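Local coordinates for B-cell lymphoma 3-encoded protein (Homo sapiens, PDB 1K1A), which regulates transcription of NF-kappa-B target genes, holding the p50 subunit in the cytoplasm and acting as a transcriptional activator in the nucleus, here represented by its ankyrin repeat domain, at residues Pro59-Val62 with Arg63-Thr67; Thr93-Arg96 with Ala97-Ser101. All coordinates share one frame; numbering follows the deposited sequence.

In the fold
Contacts 1 and 2 are each one continuous piece of helix, 59-67 in ankyrin repeat 2 and 92-101 in repeat 3, and their centres lie about 8 Å apart. The two helices touch: Val-62 packs on Leu-98, and Arg-63 reaches across to Ala-97, Asp-100 and Ser-101. Both contacts are partly buried, with apolar residues facing the neighbouring helices and polar ones at the surface. Contact 1 is held by backbone bonds and valine and leucine packing, its main charge leaving for the next helix. Contact 2 adds a serine hydroxyl bound to the backbone and an acidic group whose salt-bridge partner lies beyond the helix.

Contact 1 (Pro59-Val62 with Arg63-Thr67); sequences PSVV and RLLVT
The flat carbonyl group of Pro-59 is met from both sides of its plane by Arg-63: the backbone N lies a little off one side, and CG, 3.4 Å from Pro-59 O, lies off the other. The hydrogen bond from Arg-63 N to Pro-59 O is 3.0 Å long. The arginine gets there because CG stands anti to its own carbonyl carbon (chi1 -73°), which lays the first part of the side chain back over the preceding turn; from CG to NE the chain then runs extended, carrying the guanidinium off toward helix 92-101. Bonds of the same i to i+4 kind tie Leu-64 N to Ser-60 O, Leu-65 N to Val-61 O and Val-66 N to Val-62 O, the last at 2.9 Å.

Two apolar pairs run along the helix. Val-62 and Val-66 lie alongside each other and point the same way, with Val-62 CG1 4.2 Å from Val-66 CG2. That second methyl of Val-66 is also pressed on the backbone, only 3.1 Å from Val-62 O, so the oxygen is covered by carbon as well as gripped by an N-H. The other pair sets Val-61 CG1 4.0 Å from Leu-65 CD1, a less certain touch because Val-61 is modelled in two conformers. Leu-65 CG sits 3.4 Å from Val-61 O.

Both valines of the first segment pack on Ala-53 of helix 49-55, while Leu-64 faces Val-25, His-26 and Val-29 of helix 22-34. A short alpha-helix whose apolar side is shared between a partner helix and the neighbouring repeats is characteristic of the stacked ankyrin fold, here in repeat 2.

Contact 2 (Thr93-Arg96 with Ala97-Ser101); sequences TCLR and ALLDS
Ala-97, Leu-98, Leu-99 and Asp-100 give their N-H groups to the carbonyl oxygens of Thr-93, Cys-94, Leu-95 and Arg-96 in regular alpha-helical steps, with Leu-99 N 3.0 Å from Leu-95 O. Leu-95 and Leu-99 cross obliquely, Leu-95 CG coming to 4.0 Å from Leu-99 CD1. Leu-99 also leans on the backbone: its CG, placed beside its own N by chi1 of -58°, is 3.2 Å from Leu-95 O. An alanine in place of Leu-99 would keep the backbone bond but would probably open a gap beside Leu-95 and deprive Leu-134 and Leu-109 of an apolar neighbour.

One residue further on, and so round the side of the helix, Arg-96 and Asp-100 run alongside each other, with the aliphatic Arg-96 CG 3.8 Å from Asp-100 OD2. The arginine bends at chi3 (-71°), and its NH1 stops 4.9 Å from Asp-100 OD2, with the guanidinium and carboxylate planes 73° apart; the opposite charges are not in contact and probably attract only weakly across this gap. The salt bridge of Asp-100 is made instead by OD1 with Arg-138, whose NH2 also lies close to Arg-96 NH1. Toward the end of the helix Ser-101 folds its hydroxyl back, OG donating to Ala-97 O at 2.7 Å, so that this carbonyl takes bonds from both N and OG of the serine.

Helix 92-101 of repeat 3 packs against helix 129-137, where Leu-134 meets Leu-95, Arg-96 and Leu-99, and against helix 82-88, where Leu-95 packs on Ala-86 and Leu-98 on Ala-82, while helix 59-67 adjoins it from the preceding repeat.

Contact 1 (Pro59-Val62 with Arg63-Thr67)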
loop_
_atom_site.group_PDB
_atom_site.type_symbol
_atom_site.label_atom_id
_atom_site.label_comp_id
_atom_site.label_asym_id
_atom_site.label_seq_id
_atom_site.Cartn_x
_atom_site.Cartn_y
_atom_site.Cartn_z
ATOM N N PRO A 59 18.349 -0.935 1.146
ATOM C CA PRO A 59 18.092 0.358 0.498
ATOM C C PRO A 59 19.225 0.818 -0.436
ATOM O O PRO A 59 18.949 1.347 -1.518
ATOM C CB PRO A 59 17.919 1.313 1.683
ATOM C CG PRO A 59 18.563 0.596 2.841
ATOM C CD PRO A 59 18.258 -0.846 2.615
ATOM N N SER A 60 20.482 0.590 -0.058
ATOM C CA SER A 60 21.592 0.998 -0.921
ATOM C C SER A 60 21.608 0.249 -2.254
ATOM O O SER A 60 21.994 0.807 -3.280
ATOM C CB SER A 60 22.932 0.797 -0.225
ATOM O OG SER A 60 23.085 1.706 0.845
ATOM N N VAL A 61 21.213 -1.020 -2.226
ATOM C CA VAL A 61 21.148 -1.819 -3.442
ATOM C C VAL A 61 19.977 -1.364 -4.314
ATOM O O VAL A 61 20.089 -1.287 -5.547
ATOM C CB VAL A 61 21.058 -3.313 -3.118
ATOM C CG1 VAL A 61 21.078 -4.149 -4.392
ATOM C CG2 VAL A 61 22.206 -3.715 -2.189
ATOM N N VAL A 62 18.861 -1.049 -3.665
ATOM C CA VAL A 62 17.693 -0.543 -4.371
ATOM C C VAL A 62 18.084 0.699 -5.181
ATOM O O VAL A 62 17.760 0.818 -6.361
ATOM C CB VAL A 62 16.570 -0.163 -3.390
ATOM C CG1 VAL A 62 15.472 0.638 -4.107
ATOM C CG2 VAL A 62 15.983 -1.414 -2.708
ATOM N N ARG A 63 18.783 1.622 -4.531
ATOM C CA ARG A 63 19.236 2.861 -5.165
ATOM C C ARG A 63 20.141 2.617 -6.376
ATOM O O ARG A 63 19.985 3.251 -7.422
ATOM C CB ARG A 63 19.996 3.731 -4.150
ATOM C CG ARG A 63 19.118 4.410 -3.087
ATOM C CD ARG A 63 19.855 5.462 -2.238
ATOM N NE ARG A 63 19.040 5.915 -1.103
ATOM C CZ ARG A 63 18.223 6.963 -1.141
ATOM N NH1 ARG A 63 18.109 7.671 -2.255
ATOM N NH2 ARG A 63 17.513 7.302 -0.068
ATOM N N LEU A 64 21.112 1.726 -6.213
ATOM C CA LEU A 64 22.046 1.390 -7.289
ATOM C C LEU A 64 21.298 0.824 -8.492
ATOM O O LEU A 64 21.502 1.263 -9.625
ATOM C CB LEU A 64 23.092 0.376 -6.807
ATOM C CG LEU A 64 24.140 -0.116 -7.819
ATOM C CD1 LEU A 64 25.224 -0.923 -7.118
ATOM C CD2 LEU A 64 23.504 -0.940 -8.935
ATOM N N LEU A 65 20.432 -0.147 -8.234
ATOM C CA LEU A 65 19.698 -0.819 -9.296
ATOM C C LEU A 65 18.753 0.118 -10.037
ATOM O O LEU A 65 18.704 0.113 -11.262
ATOM C CB LEU A 65 18.924 -2.033 -8.753
ATOM C CG LEU A 65 19.762 -3.249 -8.325
ATOM C CD1 LEU A 65 18.861 -4.319 -7.729
ATOM C CD2 LEU A 65 20.550 -3.815 -9.494
ATOM N N VAL A 66 18.003 0.921 -9.291
ATOM C CA VAL A 66 17.060 1.846 -9.921
ATOM C C VAL A 66 17.790 2.905 -10.752
ATOM O O VAL A 66 17.428 3.162 -11.902
ATOM C CB VAL A 66 16.138 2.490 -8.891
ATOM C CG1 VAL A 66 15.224 3.533 -9.567
ATOM C CG2 VAL A 66 15.293 1.393 -8.219
ATOM N N THR A 67 18.856 3.473 -10.194
ATOM C CA THR A 67 19.618 4.479 -10.915
ATOM C C THR A 67 20.264 3.880 -12.181
ATOM O O THR A 67 20.452 4.578 -13.186
ATOM C CB THR A 67 20.667 5.158 -9.990
ATOM O OG1 THR A 67 21.508 4.166 -9.401
ATOM C CG2 THR A 67 19.991 5.783 -8.779
#

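Contact 2 (Thr93-Arg96 with Ala97-Ser101)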
loop_
_atom_site.group_PDB
_atom_site.type_symbol
_atom_site.label_atom_id
_atom_site.label_comp_id
_atom_site.label_asym_id
_atom_site.label_seq_id
_atom_site.Cartn_x
_atom_site.Cartn_y
_atom_site.Cartn_z
ATOM N N THR A 93 12.447 2.680 4.562
ATOM C CA THR A 93 13.721 3.080 3.967
ATOM C C THR A 93 13.852 2.598 2.531
ATOM O O THR A 93 14.387 3.306 1.685
ATOM C CB THR A 93 14.923 2.620 4.811
ATOM O OG1 THR A 93 14.861 1.205 5.010
ATOM C CG2 THR A 93 14.822 3.189 6.219
ATOM N N CYS A 94 13.371 1.389 2.253
ATOM C CA CYS A 94 13.402 0.893 0.884
ATOM C C CYS A 94 12.411 1.666 0.021
ATOM O O CYS A 94 12.677 1.946 -1.146
ATOM C CB CYS A 94 13.114 -0.604 0.830
ATOM S SG CYS A 94 14.537 -1.628 1.252
ATOM N N LEU A 95 11.268 2.016 0.601
ATOM C CA LEU A 95 10.275 2.789 -0.133
ATOM C C LEU A 95 10.847 4.158 -0.473
ATOM O O LEU A 95 10.678 4.657 -1.583
ATOM C CB LEU A 95 8.983 2.921 0.671
ATOM C CG LEU A 95 7.849 3.702 0.005
ATOM C CD1 LEU A 95 7.475 3.076 -1.341
ATOM C CD2 LEU A 95 6.633 3.755 0.935
ATOM N N ARG A 96 11.529 4.764 0.494
ATOM C CA ARG A 96 12.171 6.044 0.269
ATOM C C ARG A 96 13.247 5.921 -0.811
ATOM O O ARG A 96 13.353 6.767 -1.687
ATOM C CB ARG A 96 12.789 6.563 1.569
ATOM C CG ARG A 96 13.260 8.006 1.492
ATOM C CD ARG A 96 13.695 8.580 2.823
ATOM N NE ARG A 96 12.569 8.801 3.727
ATOM C CZ ARG A 96 11.784 9.870 3.684
ATOM N NH1 ARG A 96 12.000 10.816 2.781
ATOM N NH2 ARG A 96 10.787 9.999 4.546
ATOM N N ALA A 97 14.047 4.863 -0.749
ATOM C CA ALA A 97 15.093 4.682 -1.753
ATOM C C ALA A 97 14.494 4.583 -3.167
ATOM O O ALA A 97 15.026 5.154 -4.117
ATOM C CB ALA A 97 15.940 3.463 -1.432
ATOM N N LEU A 98 13.368 3.886 -3.286
ATOM C CA LEU A 98 12.704 3.709 -4.570
ATOM C C LEU A 98 12.156 5.030 -5.103
ATOM O O LEU A 98 12.415 5.406 -6.235
ATOM C CB LEU A 98 11.548 2.709 -4.433
ATOM C CG LEU A 98 11.848 1.222 -4.537
ATOM C CD1 LEU A 98 10.643 0.425 -4.029
ATOM C CD2 LEU A 98 12.170 0.857 -5.978
ATOM N N LEU A 99 11.396 5.729 -4.268
ATOM C CA LEU A 99 10.754 6.972 -4.676
ATOM C C LEU A 99 11.756 8.082 -4.979
ATOM O O LEU A 99 11.498 8.923 -5.835
ATOM C CB LEU A 99 9.735 7.435 -3.626
ATOM C CG LEU A 99 8.600 6.459 -3.272
ATOM C CD1 LEU A 99 7.705 7.076 -2.230
ATOM C CD2 LEU A 99 7.789 6.052 -4.496
ATOM N N ASP A 100 12.900 8.071 -4.298
ATOM C CA ASP A 100 13.937 9.073 -4.528
ATOM C C ASP A 100 14.784 8.753 -5.772
ATOM O O ASP A 100 15.291 9.665 -6.432
ATOM C CB ASP A 100 14.867 9.219 -3.299
ATOM C CG ASP A 100 14.225 10.007 -2.139
ATOM O OD1 ASP A 100 13.018 10.360 -2.210
ATOM O OD2 ASP A 100 14.869 10.316 -1.108
ATOM N N SER A 101 14.938 7.469 -6.095
ATOM C CA SER A 101 15.816 7.073 -7.197
ATOM C C SER A 101 15.142 6.972 -8.557
ATOM O O SER A 101 15.800 7.101 -9.587
ATOM C CB SER A 101 16.537 5.756 -6.880
ATOM O OG SER A 101 17.134 5.800 -5.598
#